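PDB 2QMA: diaminobutyrate-pyruvate transaminase and L-2,4-diaminobutyrate decarboxylase from Vibrio parahaemolyticus, which probably decarboxylates L-2,4-diaminobutyrate with pyridoxal 5'-phosphate through the C-terminal domain described here, the whole protein probably also acting as a transaminase. Local coordinates for residues Thr243-Val248 and Leu277-Asp282; Ala250-Lys253 and Ile258-Ala261; Thr214-Ala219 and Val229-Ala234; Leu175-Asp180 and Leu336-Lys341. All coordinates share one frame; numbering follows the deposited sequence. Where two conformers were deposited one is given.

Contact 1 of 4, residues Thr243-Val248 and Leu277-Asp282; sequences TKLDEV and LDFIAD
Leu245, in the first turn of helix 245-254, reaches across to Phe279 and Ile280 in the first turn of helix 277-287. Its alpha carbon is the nearest of its segment to the other helix, with Leu245 CA 8.8 Å from Ile280 CA, so a leucine of ordinary length can bridge the two. CB points toward helix 277-287 but stops short of close contact. CG stands anti to the backbone N (chi1 165°), and beyond it the chain forks. The CD1 branch turns to the sheet and packs on Val232. The CD2 branch makes the contact: Leu245 CD2 lies 4.0 Å from Phe279 CE2 and almost as near the neighbouring CD2 of that ring, meeting the edge close to the ring plane and not a face. The same methyl also approaches Ile280 CG1, at 4.4 Å, a looser touch. Phe279 runs out past the leucine in the opposing direction, and its ring rests on Ile242 as well. Leu245 and Ile280 both settle on Ile262 of strand 258-265, so both helices pack on the same face of the central sheet. The branched aliphatic chains of Leu245 and Ile280 suit the buried seam, and the phenyl ring of Phe279 supplies a flat apolar rim at the less buried side. Polar residues flank it: Asp246 pairs with Lys286 and His287, and Asp278 and Asp282 both bind Arg315. Between the segments the joint is purely apolar, held by dispersion and burial, and directional bonding is left to the charged margins.

Contact 2 of 4, residues Ala250-Lys253 and Ile258-Ala261; sequences AQAK and IPFA
Pro259 receives both Ala252 and Lys253 from the end of helix 245-254, at the point where a beta-alpha-beta crossover of the large pyridoxal-phosphate domain turns back into the sheet as strand 258-265. The CG and CD corner of the five-membered ring does the touching. Ala252 CB meets Pro259 CG at 3.8 Å, and Lys253 CG comes to 3.5 Å from Pro259 CD, which is tight for two carbons. A methyl group is all that this approach of helix to strand needs, and proline, with its side chain tied back to the backbone N, offers a compact apolar surface close to the main chain. Lysine serves twice: its CG packs against the CG-CD side of the ring, the two side chains crossing at a slant, then the chain bends at chi3 (-85°) and carries NZ to a hydrogen bond with His287. Further out, Met230 packs against Ala252 and Met289 against Pro259, while backbone bonds of Ile258 and Phe260 to Arg204, and of Phe260 to Trp290, hold the strand between its neighbours. Both Phe260 and Ala261 touch Ala178 of helix 167-187. Within the strand itself, Ala261 CB sits 3.7 Å above the plane of the Phe260 ring, displaced toward its rim.

Contact 3 of 4, residues Thr214-Ala219 and Val229-Ala234; sequences TVQKSA and VMTVDA
Helix 214-219 runs nearly antiparallel to strand 229-232, at 163° with the axes 9.6 Å apart, and Val229 of the strand nestles against Val215, Gln216 and Ala219. This is the return half of a beta-alpha-beta unit: strand 203-208 leads into helix 214-221, and the chain comes back as strand 229-232 beside strand 203-208, at the margin of the large sheet. Val229 does most of the work with two methyl groups. CG2 enters the helix surface, with Val229 CG2 3.9 Å from Ala219 CB and equally close to Gln216 CA. A small alanine lets it come so near the helix backbone. The other branch, with Val229 CG1 anti to the backbone N, lies 4.2 Å from Val215 CG1, where the two valines pass at a slant. Val215 also rests on Ile205, tying the helix to both strands of its unit. The alternate residues Met230 and Val232, which face the other side, pack on helix 245-254, so the edge strand is sandwiched between two helices. Gln216, whose long chain with a polar end suits a partly exposed place, adds its aliphatic CG near Val229 CG2. The bend at chi2 (81°) brings the amide toward the strand and leaves Gln216 NE2 4.1 Å from Val229 CG1.

Contact 4 of 4, residues Leu175-Asp180 and Leu336-Lys341; sequences LMLARD and LLVNDK
A single methyl of Leu177 touches both Leu336 and Val338, joining helix 167-187 to strand 334-338 in the large domain, whose seven-stranded mixed sheet has the strand order of the fold-type I pyridoxal-phosphate enzymes. Strand 334-338 is the antiparallel member of that sheet. Leu336 and Val338, two apart on the strand, both point toward the helix, and Leu177 CD1 lies 4.0 Å from Val338 CG1 and 4.1 Å from Leu336 CD2. The leucines run past each other in opposite senses, whereas Leu177 meets Val338 roughly at a right angle. All three are buried, and Leu177 also packs on Trp290. With Leu177 CA 9.8 Å from Val338 CA, the long leucine side chain is what spans the gap.

Beyond Val338 the packing gives way to polar ties, and the chain passes through partly exposed Asn339 and Asp340 to the exposed Lys341. Asn339 suits this exit because its amide can both give and accept: ND2 donates to the carbonyls of Glu314 and Ala316, and OD1 takes the N-H of Ser156.

Elsewhere on the helix, Arg179 is buried at the subunit interface, where it bonds the carbonyls of Ser220 and Trp221 of the second subunit. Asp180 probably balances its charge and, in a salt bridge, holds the guanidinium side-on, both bonds ending on one oxygen. Arg179 NE reaches Asp180 OD1 at 2.9 Å nearly along the C-O direction, and Arg179 NH2 meets the syn lone pair of Asp180 OD1 at 3.0 Å.

In the fold
All four lie in the large domain: contact 1 joins two helices, contacts 2, 3 and 4 each a helix to a strand of the central sheet. Along the chain contact 3 comes first, then contact 1 with contact 2 nested inside its loop, and contact 4 encloses them all. Contacts 1 and 2, with centres 12 Å apart, share helix 245-254. Met230 of contact 3 packs on Val248 of contact 1, linking the edge strand to that helix. Helix 167-187 of contact 4 packs on strand 258-265 of contact 2 and reaches helix 214-221 through Leu175 and Ser218. Together they layer helices on a sheet like that which carries the cofactor in related enzymes.

Contact 1 of 4, residues Thr243-Val248 and Leu277-Asp282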
loop_
_atom_site.group_PDB
_atom_site.type_symbol
_atom_site.label_atom_id
_atom_site.label_comp_id
_atom_site.label_asym_id
_atom_site.label_seq_id
_atom_site.Cartn_x
_atom_site.Cartn_y
_atom_site.Cartn_z
ATOM N N THR A 243 0.837 -36.259 8.367
ATOM C CA THR A 243 1.246 -37.673 8.338
ATOM C C THR A 243 2.673 -37.896 7.888
ATOM O O THR A 243 3.388 -38.650 8.500
ATOM C CB THR A 243 0.317 -38.549 7.410
ATOM O OG1 THR A 243 -1.040 -38.389 7.822
ATOM C CG2 THR A 243 0.658 -39.985 7.565
ATOM N N LYS A 244 3.093 -37.263 6.810
ATOM C CA LYS A 244 4.486 -37.475 6.362
ATOM C C LYS A 244 5.383 -36.232 6.470
ATOM O O LYS A 244 6.423 -36.161 5.823
ATOM C CB LYS A 244 4.494 -38.051 4.929
ATOM C CG LYS A 244 3.586 -39.273 4.747
ATOM C CD LYS A 244 3.939 -40.418 5.724
ATOM C CE LYS A 244 3.206 -41.716 5.388
ATOM N NZ LYS A 244 3.676 -42.819 6.275
ATOM N N LEU A 245 4.990 -35.265 7.294
ATOM C CA LEU A 245 5.623 -33.991 7.267
ATOM C C LEU A 245 7.004 -34.201 7.859
ATOM O O LEU A 245 7.996 -33.761 7.274
ATOM C CB LEU A 245 4.800 -32.946 8.038
ATOM C CG LEU A 245 5.482 -31.610 8.409
ATOM C CD1 LEU A 245 6.036 -30.879 7.132
ATOM C CD2 LEU A 245 4.550 -30.693 9.217
ATOM N N ASP A 246 7.075 -34.907 8.993
ATOM C CA ASP A 246 8.382 -35.167 9.610
ATOM C C ASP A 246 9.324 -35.882 8.647
ATOM O O ASP A 246 10.458 -35.484 8.539
ATOM C CB ASP A 246 8.260 -35.908 10.926
ATOM C CG ASP A 246 9.588 -36.030 11.642
ATOM O OD1 ASP A 246 10.094 -35.026 12.180
ATOM O OD2 ASP A 246 10.132 -37.137 11.655
ATOM N N GLU A 247 8.846 -36.924 7.946
ATOM C CA GLU A 247 9.708 -37.688 7.030
ATOM C C GLU A 247 10.149 -36.876 5.776
ATOM O O GLU A 247 11.283 -37.030 5.321
ATOM C CB GLU A 247 9.110 -39.077 6.657
ATOM C CG GLU A 247 7.915 -39.049 5.729
ATOM C CD GLU A 247 7.605 -40.417 5.022
ATOM O OE1 GLU A 247 8.274 -41.469 5.276
ATOM O OE2 GLU A 247 6.669 -40.427 4.200
ATOM N N VAL A 248 9.266 -36.022 5.244
ATOM C CA VAL A 248 9.594 -35.120 4.124
ATOM C C VAL A 248 10.747 -34.173 4.528
ATOM O O VAL A 248 11.702 -33.985 3.774
ATOM C CB VAL A 248 8.335 -34.333 3.622
ATOM C CG1 VAL A 248 8.726 -33.074 2.850
ATOM C CG2 VAL A 248 7.457 -35.232 2.706
ATOM N N LEU A 277 -1.540 -25.871 13.350
ATOM C CA LEU A 277 -0.496 -24.905 13.622
ATOM C C LEU A 277 0.378 -25.357 14.796
ATOM O O LEU A 277 1.559 -25.107 14.817
ATOM C CB LEU A 277 -1.136 -23.551 13.934
ATOM C CG LEU A 277 -1.911 -22.817 12.840
ATOM C CD1 LEU A 277 -2.249 -21.318 13.302
ATOM C CD2 LEU A 277 -1.164 -22.897 11.480
ATOM N N ASP A 278 -0.217 -26.015 15.786
ATOM C CA ASP A 278 0.570 -26.509 16.917
ATOM C C ASP A 278 1.579 -27.580 16.526
ATOM O O ASP A 278 2.711 -27.571 16.957
ATOM C CB ASP A 278 -0.370 -27.023 18.013
ATOM C CG ASP A 278 0.257 -26.934 19.372
ATOM O OD1 ASP A 278 0.734 -25.853 19.755
ATOM O OD2 ASP A 278 0.257 -27.940 20.068
ATOM N N PHE A 279 1.167 -28.523 15.699
ATOM C CA PHE A 279 2.138 -29.535 15.207
ATOM C C PHE A 279 3.211 -28.940 14.287
ATOM O O PHE A 279 4.386 -29.333 14.351
ATOM C CB PHE A 279 1.428 -30.671 14.463
ATOM C CG PHE A 279 2.339 -31.776 14.084
ATOM C CD1 PHE A 279 2.667 -32.762 15.005
ATOM C CD2 PHE A 279 2.899 -31.831 12.808
ATOM C CE1 PHE A 279 3.539 -33.816 14.645
ATOM C CE2 PHE A 279 3.741 -32.851 12.447
ATOM C CZ PHE A 279 4.064 -33.869 13.375
ATOM N N ILE A 280 2.812 -27.978 13.463
ATOM C CA ILE A 280 3.768 -27.296 12.591
ATOM C C ILE A 280 4.793 -26.590 13.505
ATOM O O ILE A 280 6.001 -26.628 13.253
ATOM C CB ILE A 280 3.061 -26.350 11.664
ATOM C CG1 ILE A 280 2.260 -27.186 10.647
ATOM C CG2 ILE A 280 4.073 -25.454 10.893
ATOM C CD1 ILE A 280 1.354 -26.370 9.719
ATOM N N ALA A 281 4.308 -26.001 14.595
ATOM C CA ALA A 281 5.188 -25.291 15.531
ATOM C C ALA A 281 6.149 -26.282 16.163
ATOM O O ALA A 281 7.335 -25.965 16.417
ATOM C CB ALA A 281 4.369 -24.484 16.611
ATOM N N ASP A 282 5.669 -27.499 16.425
ATOM C CA ASP A 282 6.545 -28.526 17.006
ATOM C C ASP A 282 7.561 -28.994 16.007
ATOM O O ASP A 282 8.663 -29.325 16.399
ATOM C CB ASP A 282 5.743 -29.722 17.523
ATOM C CG ASP A 282 4.896 -29.373 18.754
ATOM O OD1 ASP A 282 5.286 -28.466 19.535
ATOM O OD2 ASP A 282 3.863 -30.017 18.936
#

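Contact 2 of 4, residues Ala250-Lys253 and Ile258-Ala261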
loop_
_atom_site.group_PDB
_atom_site.type_symbol
_atom_site.label_atom_id
_atom_site.label_comp_id
_atom_site.label_asym_id
_atom_site.label_seq_id
_atom_site.Cartn_x
_atom_site.Cartn_y
_atom_site.Cartn_z
ATOM N N ALA A 250 12.864 -34.687 7.119
ATOM C CA ALA A 250 14.053 -35.494 7.427
ATOM C C ALA A 250 14.777 -35.867 6.144
ATOM O O ALA A 250 15.992 -35.794 6.068
ATOM C CB ALA A 250 13.665 -36.754 8.208
ATOM N N GLN A 251 14.020 -36.262 5.133
ATOM C CA GLN A 251 14.585 -36.670 3.849
ATOM C C GLN A 251 15.271 -35.514 3.119
ATOM O O GLN A 251 16.322 -35.702 2.470
ATOM C CB GLN A 251 13.490 -37.276 2.964
ATOM C CG GLN A 251 14.008 -38.223 1.877
ATOM C CD GLN A 251 14.333 -37.519 0.577
ATOM O OE1 GLN A 251 13.713 -36.507 0.236
ATOM N NE2 GLN A 251 15.309 -38.056 -0.170
ATOM N N ALA A 252 14.648 -34.334 3.169
ATOM C CA ALA A 252 15.260 -33.124 2.587
ATOM C C ALA A 252 16.603 -32.910 3.230
ATOM O O ALA A 252 17.605 -32.696 2.536
ATOM C CB ALA A 252 14.382 -31.910 2.827
ATOM N N LYS A 253 16.641 -32.942 4.565
ATOM C CA LYS A 253 17.936 -32.744 5.256
ATOM C C LYS A 253 18.965 -33.829 4.936
ATOM O O LYS A 253 20.180 -33.558 4.823
ATOM C CB LYS A 253 17.722 -32.617 6.751
ATOM C CG LYS A 253 16.856 -31.406 7.134
ATOM C CD LYS A 253 17.079 -30.991 8.599
ATOM C CE LYS A 253 16.215 -31.801 9.525
ATOM N NZ LYS A 253 16.562 -31.731 11.000
ATOM N N ILE A 258 18.192 -27.661 3.210
ATOM C CA ILE A 258 18.125 -26.902 4.463
ATOM C C ILE A 258 16.674 -26.323 4.580
ATOM O O ILE A 258 16.417 -25.205 4.196
ATOM C CB ILE A 258 19.235 -25.810 4.524
ATOM C CG1 ILE A 258 20.653 -26.421 4.330
ATOM C CG2 ILE A 258 19.122 -24.958 5.812
ATOM C CD1 ILE A 258 21.776 -25.371 4.232
ATOM N N PRO A 259 15.718 -27.139 5.066
ATOM C CA PRO A 259 14.370 -26.594 5.321
ATOM C C PRO A 259 14.524 -25.555 6.454
ATOM O O PRO A 259 14.981 -25.905 7.533
ATOM C CB PRO A 259 13.562 -27.828 5.785
ATOM C CG PRO A 259 14.390 -29.026 5.340
ATOM C CD PRO A 259 15.820 -28.556 5.462
ATOM N N PHE A 260 14.210 -24.290 6.194
ATOM C CA PHE A 260 14.440 -23.236 7.193
ATOM C C PHE A 260 13.167 -22.525 7.618
ATOM O O PHE A 260 13.157 -21.778 8.604
ATOM C CB PHE A 260 15.432 -22.186 6.637
ATOM C CG PHE A 260 14.850 -21.262 5.581
ATOM C CD1 PHE A 260 14.340 -20.009 5.932
ATOM C CD2 PHE A 260 14.804 -21.650 4.252
ATOM C CE1 PHE A 260 13.808 -19.128 4.943
ATOM C CE2 PHE A 260 14.270 -20.823 3.275
ATOM C CZ PHE A 260 13.776 -19.538 3.615
ATOM N N ALA A 261 12.098 -22.703 6.833
ATOM C CA ALA A 261 10.845 -22.069 7.184
ATOM C C ALA A 261 9.670 -22.942 6.800
ATOM O O ALA A 261 9.724 -23.667 5.796
ATOM C CB ALA A 261 10.674 -20.698 6.454
#

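Contact 3 of 4, residues Thr214-Ala219 and Val229-Ala234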
loop_
_atom_site.group_PDB
_atom_site.type_symbol
_atom_site.label_atom_id
_atom_site.label_comp_id
_atom_site.label_asym_id
_atom_site.label_seq_id
_atom_site.Cartn_x
_atom_site.Cartn_y
_atom_site.Cartn_z
ATOM N N THR A 214 1.340 -16.664 -2.871
ATOM C CA THR A 214 2.331 -15.667 -2.480
ATOM C C THR A 214 3.525 -16.330 -1.755
ATOM O O THR A 214 4.515 -15.647 -1.480
ATOM C CB THR A 214 1.776 -14.464 -1.641
ATOM O OG1 THR A 214 1.018 -14.938 -0.515
ATOM C CG2 THR A 214 0.902 -13.531 -2.511
ATOM N N VAL A 215 3.452 -17.628 -1.449
ATOM C CA VAL A 215 4.669 -18.338 -0.935
ATOM C C VAL A 215 5.694 -18.512 -2.062
ATOM O O VAL A 215 6.845 -18.148 -1.917
ATOM C CB VAL A 215 4.402 -19.717 -0.203
ATOM C CG1 VAL A 215 5.720 -20.375 0.261
ATOM C CG2 VAL A 215 3.474 -19.548 0.997
ATOM N N GLN A 216 5.266 -19.107 -3.174
ATOM C CA GLN A 216 6.106 -19.230 -4.359
ATOM C C GLN A 216 6.529 -17.823 -4.838
ATOM O O GLN A 216 7.691 -17.592 -5.140
ATOM C CB GLN A 216 5.315 -19.939 -5.455
ATOM C CG GLN A 216 5.089 -21.405 -5.159
ATOM C CD GLN A 216 3.916 -21.755 -4.193
ATOM O OE1 GLN A 216 3.373 -20.929 -3.446
ATOM N NE2 GLN A 216 3.534 -23.015 -4.229
ATOM N N LYS A 217 5.577 -16.881 -4.871
ATOM C CA LYS A 217 5.871 -15.534 -5.414
ATOM C C LYS A 217 6.858 -14.842 -4.473
ATOM O O LYS A 217 7.764 -14.143 -4.920
ATOM C CB LYS A 217 4.605 -14.685 -5.558
ATOM C CG LYS A 217 3.622 -15.224 -6.581
ATOM C CD LYS A 217 2.450 -14.277 -6.776
ATOM C CE LYS A 217 2.469 -13.659 -8.164
ATOM N NZ LYS A 217 1.121 -13.061 -8.511
ATOM N N SER A 218 6.696 -15.083 -3.177
ATOM C CA SER A 218 7.600 -14.521 -2.172
ATOM C C SER A 218 8.994 -15.075 -2.394
ATOM O O SER A 218 9.967 -14.334 -2.416
ATOM C CB SER A 218 7.103 -14.859 -0.758
ATOM O OG SER A 218 6.037 -13.975 -0.450
ATOM N N ALA A 219 9.086 -16.388 -2.603
ATOM C CA ALA A 219 10.387 -17.008 -2.842
ATOM C C ALA A 219 11.080 -16.437 -4.087
ATOM O O ALA A 219 12.300 -16.198 -4.084
ATOM C CB ALA A 219 10.262 -18.563 -2.909
ATOM N N VAL A 229 10.542 -23.833 -2.854
ATOM C CA VAL A 229 9.313 -24.188 -2.131
ATOM C C VAL A 229 9.098 -25.680 -2.218
ATOM O O VAL A 229 9.038 -26.250 -3.307
ATOM C CB VAL A 229 8.090 -23.425 -2.669
ATOM C CG1 VAL A 229 6.803 -23.786 -1.886
ATOM C CG2 VAL A 229 8.322 -21.934 -2.606
HETATM N N MSE A 230 8.971 -26.302 -1.045
HETATM C CA MSE A 230 8.798 -27.741 -0.906
HETATM C C MSE A 230 7.358 -27.960 -0.468
HETATM O O MSE A 230 6.971 -27.560 0.632
HETATM C CB MSE A 230 9.716 -28.169 0.237
HETATM C CG MSE A 230 10.581 -29.272 -0.055
HETATM SE SE MSE A 230 11.683 -29.466 1.555
HETATM C CE MSE A 230 11.433 -31.268 1.401
ATOM N N THR A 231 6.533 -28.558 -1.316
ATOM C CA THR A 231 5.133 -28.659 -0.950
ATOM C C THR A 231 4.851 -30.012 -0.277
ATOM O O THR A 231 5.504 -31.029 -0.554
ATOM C CB THR A 231 4.167 -28.419 -2.121
ATOM O OG1 THR A 231 4.241 -29.543 -3.004
ATOM C CG2 THR A 231 4.490 -27.115 -2.896
ATOM N N VAL A 232 3.906 -30.009 0.643
ATOM C CA VAL A 232 3.471 -31.223 1.318
ATOM C C VAL A 232 2.021 -31.465 0.913
ATOM O O VAL A 232 1.247 -30.515 0.771
ATOM C CB VAL A 232 3.567 -31.057 2.866
ATOM C CG1 VAL A 232 3.182 -32.342 3.598
ATOM C CG2 VAL A 232 4.988 -30.627 3.262
ATOM N N ASP A 233 1.633 -32.732 0.771
ATOM C CA ASP A 233 0.265 -33.063 0.401
ATOM C C ASP A 233 -0.724 -32.450 1.375
ATOM O O ASP A 233 -0.417 -32.302 2.565
ATOM C CB ASP A 233 0.079 -34.576 0.403
ATOM C CG ASP A 233 0.834 -35.260 -0.727
ATOM O OD1 ASP A 233 1.241 -34.554 -1.677
ATOM O OD2 ASP A 233 1.017 -36.498 -0.661
ATOM N N ALA A 234 -1.877 -32.057 0.843
ATOM C CA ALA A 234 -3.010 -31.607 1.613
ATOM C C ALA A 234 -4.044 -32.744 1.774
ATOM O O ALA A 234 -4.218 -33.611 0.892
ATOM C CB ALA A 234 -3.651 -30.375 0.971
#

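Contact 4 of 4, residues Leu175-Asp180 and Leu336-Lys341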
loop_
_atom_site.group_PDB
_atom_site.type_symbol
_atom_site.label_atom_id
_atom_site.label_comp_id
_atom_site.label_asym_id
_atom_site.label_seq_id
_atom_site.Cartn_x
_atom_site.Cartn_y
_atom_site.Cartn_z
ATOM N N LEU A 175 8.573 -14.191 5.426
ATOM C CA LEU A 175 9.510 -15.143 4.841
ATOM C C LEU A 175 10.876 -14.545 4.529
ATOM O O LEU A 175 11.887 -15.250 4.601
ATOM C CB LEU A 175 8.905 -15.791 3.590
ATOM C CG LEU A 175 7.687 -16.684 3.885
ATOM C CD1 LEU A 175 6.974 -17.043 2.586
ATOM C CD2 LEU A 175 8.051 -17.954 4.626
HETATM N N MSE A 176 10.920 -13.271 4.156
HETATM C CA MSE A 176 12.220 -12.589 4.039
HETATM C C MSE A 176 12.925 -12.521 5.400
HETATM O O MSE A 176 14.133 -12.720 5.485
HETATM C CB MSE A 176 12.089 -11.153 3.531
HETATM C CG MSE A 176 13.447 -10.608 3.100
HETATM SE SE MSE A 176 13.184 -8.788 2.537
HETATM C CE MSE A 176 11.951 -9.291 1.164
ATOM N N LEU A 177 12.189 -12.223 6.471
ATOM C CA LEU A 177 12.828 -12.249 7.819
ATOM C C LEU A 177 13.398 -13.636 8.078
ATOM O O LEU A 177 14.519 -13.771 8.557
ATOM C CB LEU A 177 11.889 -11.826 8.958
ATOM C CG LEU A 177 11.507 -10.340 8.892
ATOM C CD1 LEU A 177 10.397 -10.089 9.928
ATOM C CD2 LEU A 177 12.721 -9.443 9.095
ATOM N N ALA A 178 12.638 -14.660 7.709
ATOM C CA ALA A 178 13.093 -16.058 7.915
ATOM C C ALA A 178 14.376 -16.335 7.134
ATOM O O ALA A 178 15.260 -16.980 7.643
ATOM C CB ALA A 178 11.997 -17.038 7.521
ATOM N N ARG A 179 14.415 -15.849 5.900
ATOM C CA ARG A 179 15.552 -16.007 5.006
ATOM C C ARG A 179 16.814 -15.414 5.669
ATOM O O ARG A 179 17.813 -16.103 5.795
ATOM C CB ARG A 179 15.249 -15.365 3.629
ATOM C CG ARG A 179 16.468 -15.404 2.682
ATOM C CD ARG A 179 16.313 -14.302 1.579
ATOM N NE ARG A 179 16.500 -12.933 2.099
ATOM C CZ ARG A 179 16.449 -11.816 1.368
ATOM N NH1 ARG A 179 16.237 -11.875 0.035
ATOM N NH2 ARG A 179 16.653 -10.617 1.945
ATOM N N ASP A 180 16.741 -14.181 6.160
ATOM C CA ASP A 180 17.897 -13.523 6.773
ATOM C C ASP A 180 18.214 -14.204 8.120
ATOM O O ASP A 180 19.391 -14.324 8.523
ATOM C CB ASP A 180 17.586 -12.041 6.977
ATOM C CG ASP A 180 17.591 -11.242 5.679
ATOM O OD1 ASP A 180 17.412 -11.802 4.559
ATOM O OD2 ASP A 180 17.734 -10.033 5.782
ATOM N N LEU A 336 2.024 -7.429 9.991
ATOM C CA LEU A 336 2.841 -8.570 10.251
ATOM C C LEU A 336 3.272 -8.495 11.689
ATOM O O LEU A 336 3.906 -7.509 12.104
ATOM C CB LEU A 336 4.067 -8.527 9.374
ATOM C CG LEU A 336 4.946 -9.785 9.621
ATOM C CD1 LEU A 336 4.372 -11.012 8.838
ATOM C CD2 LEU A 336 6.375 -9.477 9.292
ATOM N N LEU A 337 2.975 -9.555 12.446
ATOM C CA LEU A 337 3.393 -9.624 13.849
ATOM C C LEU A 337 4.564 -10.581 13.966
ATOM O O LEU A 337 4.664 -11.590 13.214
ATOM C CB LEU A 337 2.249 -10.115 14.747
ATOM C CG LEU A 337 0.898 -9.392 14.548
ATOM C CD1 LEU A 337 -0.125 -10.052 15.474
ATOM C CD2 LEU A 337 1.021 -7.865 14.848
ATOM N N VAL A 338 5.452 -10.263 14.888
ATOM C CA VAL A 338 6.546 -11.156 15.205
ATOM C C VAL A 338 6.631 -11.419 16.712
ATOM O O VAL A 338 6.342 -10.529 17.530
ATOM C CB VAL A 338 7.976 -10.673 14.652
ATOM C CG1 VAL A 338 7.964 -10.554 13.071
ATOM C CG2 VAL A 338 8.483 -9.424 15.369
ATOM N N ASN A 339 6.992 -12.645 17.062
ATOM C CA ASN A 339 7.110 -13.008 18.450
ATOM C C ASN A 339 8.338 -12.397 19.117
ATOM O O ASN A 339 8.340 -12.153 20.333
ATOM C CB ASN A 339 7.094 -14.543 18.637
ATOM C CG ASN A 339 5.913 -15.012 19.493
ATOM O OD1 ASN A 339 5.578 -14.377 20.514
ATOM N ND2 ASN A 339 5.284 -16.141 19.099
ATOM N N ASP A 340 9.362 -12.101 18.321
ATOM C CA ASP A 340 10.609 -11.505 18.914
ATOM C C ASP A 340 11.035 -10.328 18.052
ATOM O O ASP A 340 11.567 -10.511 16.959
ATOM C CB ASP A 340 11.715 -12.570 18.950
ATOM C CG ASP A 340 12.950 -12.106 19.686
ATOM O OD1 ASP A 340 13.149 -10.870 19.830
ATOM O OD2 ASP A 340 13.734 -12.977 20.116
ATOM N N LYS A 341 10.741 -9.131 18.511
ATOM C CA LYS A 341 11.072 -7.915 17.752
ATOM C C LYS A 341 12.557 -7.767 17.369
ATOM O O LYS A 341 12.887 -7.000 16.438
ATOM C CB LYS A 341 10.586 -6.673 18.500
ATOM C CG LYS A 341 11.364 -6.393 19.774
ATOM C CD LYS A 341 10.627 -5.286 20.468
ATOM C CE LYS A 341 11.013 -5.193 21.911
ATOM N NZ LYS A 341 10.077 -4.222 22.574
#